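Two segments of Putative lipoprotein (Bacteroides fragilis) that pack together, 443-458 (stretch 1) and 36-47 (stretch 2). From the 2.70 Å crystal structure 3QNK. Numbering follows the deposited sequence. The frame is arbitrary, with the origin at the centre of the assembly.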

# COMPACT_ATOMS: atom_id res chain seq x y z
N ARG B 443 13.12 -30.55 -10.21
CA ARG B 443 12.91 -29.31 -9.49
C ARG B 443 11.46 -28.85 -9.61
O ARG B 443 10.87 -28.37 -8.64
CB ARG B 443 13.85 -28.22 -10.04
CG ARG B 443 14.10 -27.19 -8.97
CD ARG B 443 14.73 -25.93 -9.50
NE ARG B 443 14.86 -25.00 -8.38
CZ ARG B 443 15.94 -24.91 -7.62
NH1 ARG B 443 17.03 -25.63 -7.89
NH2 ARG B 443 15.97 -24.06 -6.60
N ARG B 444 10.88 -29.00 -10.81
CA ARG B 444 9.53 -28.58 -11.07
C ARG B 444 8.55 -29.36 -10.20
O ARG B 444 7.66 -28.75 -9.61
CB ARG B 444 9.19 -28.72 -12.56
CG ARG B 444 7.78 -28.24 -12.84
CD ARG B 444 7.31 -28.61 -14.20
NE ARG B 444 6.03 -27.97 -14.48
CZ ARG B 444 5.41 -28.03 -15.65
NH1 ARG B 444 5.93 -28.72 -16.65
NH2 ARG B 444 4.25 -27.42 -15.82
N ILE B 445 8.70 -30.68 -10.09
CA ILE B 445 7.82 -31.54 -9.32
C ILE B 445 8.04 -31.33 -7.82
O ILE B 445 7.07 -31.25 -7.05
CB ILE B 445 8.04 -33.01 -9.73
CG1 ILE B 445 7.70 -33.25 -11.22
CG2 ILE B 445 7.29 -33.99 -8.82
CD1 ILE B 445 6.21 -32.96 -11.66
N GLU B 446 9.31 -31.22 -7.42
CA GLU B 446 9.64 -31.04 -6.02
C GLU B 446 9.08 -29.75 -5.46
O GLU B 446 8.54 -29.74 -4.34
CB GLU B 446 11.17 -31.05 -5.81
CG GLU B 446 11.59 -31.21 -4.35
CD GLU B 446 11.07 -32.47 -3.66
OE1 GLU B 446 10.71 -33.44 -4.36
OE2 GLU B 446 10.97 -32.46 -2.42
N PHE B 447 9.26 -28.67 -6.22
CA PHE B 447 8.91 -27.35 -5.74
C PHE B 447 7.62 -26.78 -6.36
O PHE B 447 7.41 -25.57 -6.25
CB PHE B 447 10.11 -26.40 -5.88
CG PHE B 447 11.13 -26.77 -4.84
CD1 PHE B 447 10.90 -26.49 -3.49
CD2 PHE B 447 12.27 -27.49 -5.17
CE1 PHE B 447 11.78 -26.92 -2.51
CE2 PHE B 447 13.18 -27.90 -4.19
CZ PHE B 447 12.91 -27.64 -2.86
N ALA B 448 6.72 -27.66 -6.87
CA ALA B 448 5.45 -27.19 -7.43
C ALA B 448 4.64 -26.48 -6.33
O ALA B 448 4.60 -26.97 -5.20
CB ALA B 448 4.67 -28.35 -8.03
N PHE B 449 4.06 -25.31 -6.62
CA PHE B 449 3.20 -24.51 -5.73
C PHE B 449 3.96 -23.94 -4.57
O PHE B 449 3.36 -23.56 -3.56
CB PHE B 449 1.93 -25.28 -5.26
CG PHE B 449 1.26 -25.88 -6.46
CD1 PHE B 449 0.77 -25.06 -7.48
CD2 PHE B 449 1.27 -27.26 -6.66
CE1 PHE B 449 0.24 -25.62 -8.65
CE2 PHE B 449 0.76 -27.81 -7.84
CZ PHE B 449 0.22 -26.99 -8.81
N GLU B 450 5.28 -23.80 -4.73
CA GLU B 450 6.13 -23.22 -3.69
C GLU B 450 6.78 -21.94 -4.18
O GLU B 450 7.85 -21.60 -3.70
CB GLU B 450 7.17 -24.22 -3.21
CG GLU B 450 6.57 -25.23 -2.25
CD GLU B 450 7.61 -26.19 -1.72
OE1 GLU B 450 8.20 -25.91 -0.65
OE2 GLU B 450 7.90 -27.17 -2.44
N GLU B 451 6.11 -21.23 -5.10
CA GLU B 451 6.51 -19.93 -5.65
C GLU B 451 7.91 -19.96 -6.30
O GLU B 451 8.66 -18.97 -6.19
CB GLU B 451 6.42 -18.82 -4.57
CG GLU B 451 5.85 -17.52 -5.12
CD GLU B 451 5.81 -16.29 -4.22
OE1 GLU B 451 5.48 -16.43 -3.01
OE2 GLU B 451 6.04 -15.18 -4.76
N GLN B 452 8.26 -21.03 -7.03
CA GLN B 452 9.58 -21.09 -7.68
C GLN B 452 9.52 -21.19 -9.19
O GLN B 452 10.39 -20.67 -9.86
CB GLN B 452 10.38 -22.28 -7.14
CG GLN B 452 11.02 -22.07 -5.78
CD GLN B 452 12.41 -22.63 -5.74
OE1 GLN B 452 13.27 -22.39 -6.64
NE2 GLN B 452 12.69 -23.28 -4.64
N ARG B 453 8.50 -21.87 -9.74
CA ARG B 453 8.36 -22.13 -11.16
C ARG B 453 8.54 -20.89 -12.02
O ARG B 453 9.21 -20.94 -13.06
CB ARG B 453 7.00 -22.79 -11.46
CG ARG B 453 6.81 -23.24 -12.91
CD ARG B 453 7.93 -24.14 -13.33
NE ARG B 453 7.75 -24.58 -14.70
CZ ARG B 453 8.56 -25.42 -15.31
NH1 ARG B 453 9.63 -25.90 -14.68
NH2 ARG B 453 8.31 -25.81 -16.55
N PHE B 454 7.94 -19.79 -11.61
CA PHE B 454 7.97 -18.57 -12.38
C PHE B 454 9.43 -18.09 -12.52
O PHE B 454 9.83 -17.68 -13.61
CB PHE B 454 7.06 -17.54 -11.68
CG PHE B 454 7.13 -16.15 -12.26
CD1 PHE B 454 8.22 -15.32 -12.00
CD2 PHE B 454 6.13 -15.70 -13.11
CE1 PHE B 454 8.30 -14.07 -12.58
CE2 PHE B 454 6.25 -14.47 -13.75
CZ PHE B 454 7.33 -13.67 -13.48
N TYR B 455 10.22 -18.16 -11.45
CA TYR B 455 11.62 -17.74 -11.44
C TYR B 455 12.52 -18.79 -12.06
O TYR B 455 13.57 -18.44 -12.60
CB TYR B 455 12.05 -17.38 -10.02
CG TYR B 455 11.14 -16.34 -9.39
CD1 TYR B 455 11.20 -15.00 -9.78
CD2 TYR B 455 10.22 -16.71 -8.42
CE1 TYR B 455 10.33 -14.05 -9.24
CE2 TYR B 455 9.35 -15.77 -7.85
CZ TYR B 455 9.41 -14.44 -8.27
OH TYR B 455 8.57 -13.55 -7.67
N ASP B 456 12.10 -20.06 -12.05
CA ASP B 456 12.86 -21.11 -12.72
C ASP B 456 12.76 -20.92 -14.26
O ASP B 456 13.78 -20.89 -14.95
CB ASP B 456 12.36 -22.48 -12.28
CG ASP B 456 12.81 -22.91 -10.88
OD1 ASP B 456 13.77 -22.29 -10.34
OD2 ASP B 456 12.22 -23.88 -10.34
N VAL B 457 11.55 -20.65 -14.77
CA VAL B 457 11.28 -20.38 -16.18
C VAL B 457 12.11 -19.15 -16.65
O VAL B 457 12.69 -19.16 -17.74
CB VAL B 457 9.75 -20.19 -16.41
CG1 VAL B 457 9.44 -19.51 -17.74
CG2 VAL B 457 9.01 -21.53 -16.32
N ARG B 458 12.16 -18.12 -15.80
CA ARG B 458 12.84 -16.84 -16.02
C ARG B 458 14.33 -17.00 -16.08
O ARG B 458 14.98 -16.47 -17.01
CB ARG B 458 12.46 -15.89 -14.86
CG ARG B 458 13.09 -14.52 -14.92
CD ARG B 458 12.33 -13.57 -14.01
NE ARG B 458 11.23 -12.89 -14.69
CZ ARG B 458 10.65 -11.80 -14.21
NH1 ARG B 458 11.06 -11.29 -13.06
NH2 ARG B 458 9.67 -11.21 -14.88
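Stretch 2 36-47: LQLQENRSDNSV

Stretch 2 is an irregular segment that packs against the 447-452 linker of stretch 1 and the helix residues on either side of it in sequence, notably Arg444, Arg453 and Phe454. Residues 38-40 have helical phi/psi without the regular bonds, and a type I turn runs from Ser43 to Ser46. In stretch 1 the first helix ends at Glu446, a type II turn spans Phe447 to Glu450, and the second helix starts at Arg453. CA atoms pair across the contact at Phe454 and Ser43 (5.3 Å), Glu451 and Glu40 (5.4 Å), and Ala448 and Asn45 (7.2 Å). The stretches follow no single relative direction.

Asp44 is held by two arginines. Its OD1 accepts from Arg453 NE (2.7 Å) and its OD2 from Arg453 NH2 (2.9 Å), a two-pronged salt bridge. Arg444 NH2 lies 3.3 Å from Asp44 OD2, a contact of charges only, because the oxygen sits over the guanidinium face. Arg444 NE (2.7 Å) and NH2 (2.9 Å) both donate to Asn45 OD1. Asn45 ND2 donates to Glu40 OE2 (3.0 Å) and to a water, which donates to Arg444 O. Glu40 OE2 also accepts from the backbone Phe449 N (2.9 Å).

Gln39 NE2 donates to Tyr455 OH (3.0 Å) and lies over the Phe454 ring, 3.4 Å from CE1. Gln39 OE1 accepts from Arg42 NE (3.1 Å). Gln37 NE2 donates to Glu451 OE1 (3.3 Å).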

# COMPACT_ATOMS: atom_id res chain seq x y z
N LEU B 36 -2.53 -15.61 -2.76
CA LEU B 36 -3.12 -15.90 -4.06
C LEU B 36 -2.14 -16.54 -5.05
O LEU B 36 -2.59 -17.07 -6.09
CB LEU B 36 -3.72 -14.62 -4.63
CG LEU B 36 -4.93 -14.16 -3.86
CD1 LEU B 36 -5.03 -12.66 -3.86
CD2 LEU B 36 -6.21 -14.83 -4.36
N GLN B 37 -0.84 -16.56 -4.70
CA GLN B 37 0.25 -17.17 -5.48
C GLN B 37 0.14 -16.77 -6.94
O GLN B 37 0.02 -17.61 -7.84
CB GLN B 37 0.23 -18.69 -5.31
CG GLN B 37 0.73 -19.17 -3.93
CD GLN B 37 2.22 -19.01 -3.81
OE1 GLN B 37 3.00 -19.68 -4.52
NE2 GLN B 37 2.62 -18.07 -2.95
N LEU B 38 0.17 -15.45 -7.16
CA LEU B 38 -0.03 -14.88 -8.47
C LEU B 38 1.10 -15.23 -9.41
O LEU B 38 0.82 -15.63 -10.54
CB LEU B 38 -0.28 -13.38 -8.39
CG LEU B 38 -1.65 -12.98 -7.76
CD1 LEU B 38 -1.90 -11.53 -7.97
CD2 LEU B 38 -2.82 -13.78 -8.37
N GLN B 39 2.34 -15.22 -8.95
CA GLN B 39 3.50 -15.63 -9.76
C GLN B 39 3.37 -17.08 -10.27
O GLN B 39 3.72 -17.33 -11.42
CB GLN B 39 4.82 -15.47 -8.98
CG GLN B 39 5.15 -14.02 -8.65
CD GLN B 39 5.50 -13.22 -9.86
OE1 GLN B 39 4.68 -12.99 -10.78
NE2 GLN B 39 6.73 -12.78 -9.88
N GLU B 40 2.84 -18.03 -9.43
CA GLU B 40 2.62 -19.42 -9.83
C GLU B 40 1.54 -19.51 -10.90
O GLU B 40 1.64 -20.33 -11.82
CB GLU B 40 2.26 -20.31 -8.63
CG GLU B 40 2.51 -21.78 -8.87
CD GLU B 40 3.93 -22.32 -8.75
OE1 GLU B 40 4.89 -21.53 -8.53
OE2 GLU B 40 4.08 -23.56 -8.89
N ASN B 41 0.50 -18.64 -10.79
CA ASN B 41 -0.60 -18.54 -11.73
C ASN B 41 -0.15 -17.80 -13.00
O ASN B 41 -0.94 -17.62 -13.94
CB ASN B 41 -1.77 -17.83 -11.06
CG ASN B 41 -2.51 -18.67 -10.08
OD1 ASN B 41 -3.08 -19.71 -10.43
ND2 ASN B 41 -2.54 -18.23 -8.83
N ARG B 42 1.13 -17.33 -12.99
CA ARG B 42 1.73 -16.67 -14.16
C ARG B 42 2.80 -17.60 -14.72
O ARG B 42 3.71 -17.15 -15.39
CB ARG B 42 2.25 -15.23 -13.84
CG ARG B 42 1.08 -14.35 -13.40
CD ARG B 42 1.36 -12.89 -13.32
NE ARG B 42 1.85 -12.50 -12.01
CZ ARG B 42 1.26 -11.63 -11.18
NH1 ARG B 42 0.16 -11.00 -11.55
NH2 ARG B 42 1.80 -11.37 -10.00
N SER B 43 2.64 -18.90 -14.46
CA SER B 43 3.54 -19.99 -14.87
C SER B 43 2.75 -21.17 -15.43
O SER B 43 1.54 -21.30 -15.18
CB SER B 43 4.40 -20.45 -13.69
OG SER B 43 3.76 -21.45 -12.93
N ASP B 44 3.44 -22.08 -16.12
CA ASP B 44 2.81 -23.25 -16.75
C ASP B 44 2.30 -24.30 -15.72
O ASP B 44 1.73 -25.31 -16.14
CB ASP B 44 3.78 -23.89 -17.75
CG ASP B 44 5.08 -24.40 -17.18
OD1 ASP B 44 5.53 -23.86 -16.12
OD2 ASP B 44 5.70 -25.29 -17.81
N ASN B 45 2.45 -24.04 -14.39
CA ASN B 45 1.97 -24.96 -13.35
C ASN B 45 0.52 -24.73 -12.99
O ASN B 45 -0.11 -25.64 -12.43
CB ASN B 45 2.80 -24.84 -12.08
CG ASN B 45 4.10 -25.58 -12.14
OD1 ASN B 45 4.43 -26.25 -13.12
ND2 ASN B 45 4.86 -25.46 -11.09
N SER B 46 -0.01 -23.52 -13.26
CA SER B 46 -1.36 -23.20 -12.83
C SER B 46 -2.08 -22.23 -13.73
O SER B 46 -1.47 -21.30 -14.25
CB SER B 46 -1.32 -22.62 -11.41
OG SER B 46 -2.61 -22.30 -10.91
N VAL B 47 -3.42 -22.44 -13.85
CA VAL B 47 -4.40 -21.54 -14.46
C VAL B 47 -5.37 -21.23 -13.31
O VAL B 47 -6.07 -22.13 -12.85
CB VAL B 47 -5.12 -22.10 -15.72
CG1 VAL B 47 -6.23 -21.16 -16.20
CG2 VAL B 47 -4.14 -22.42 -16.86
O HOH W 1 7.31 -26.19 -10.07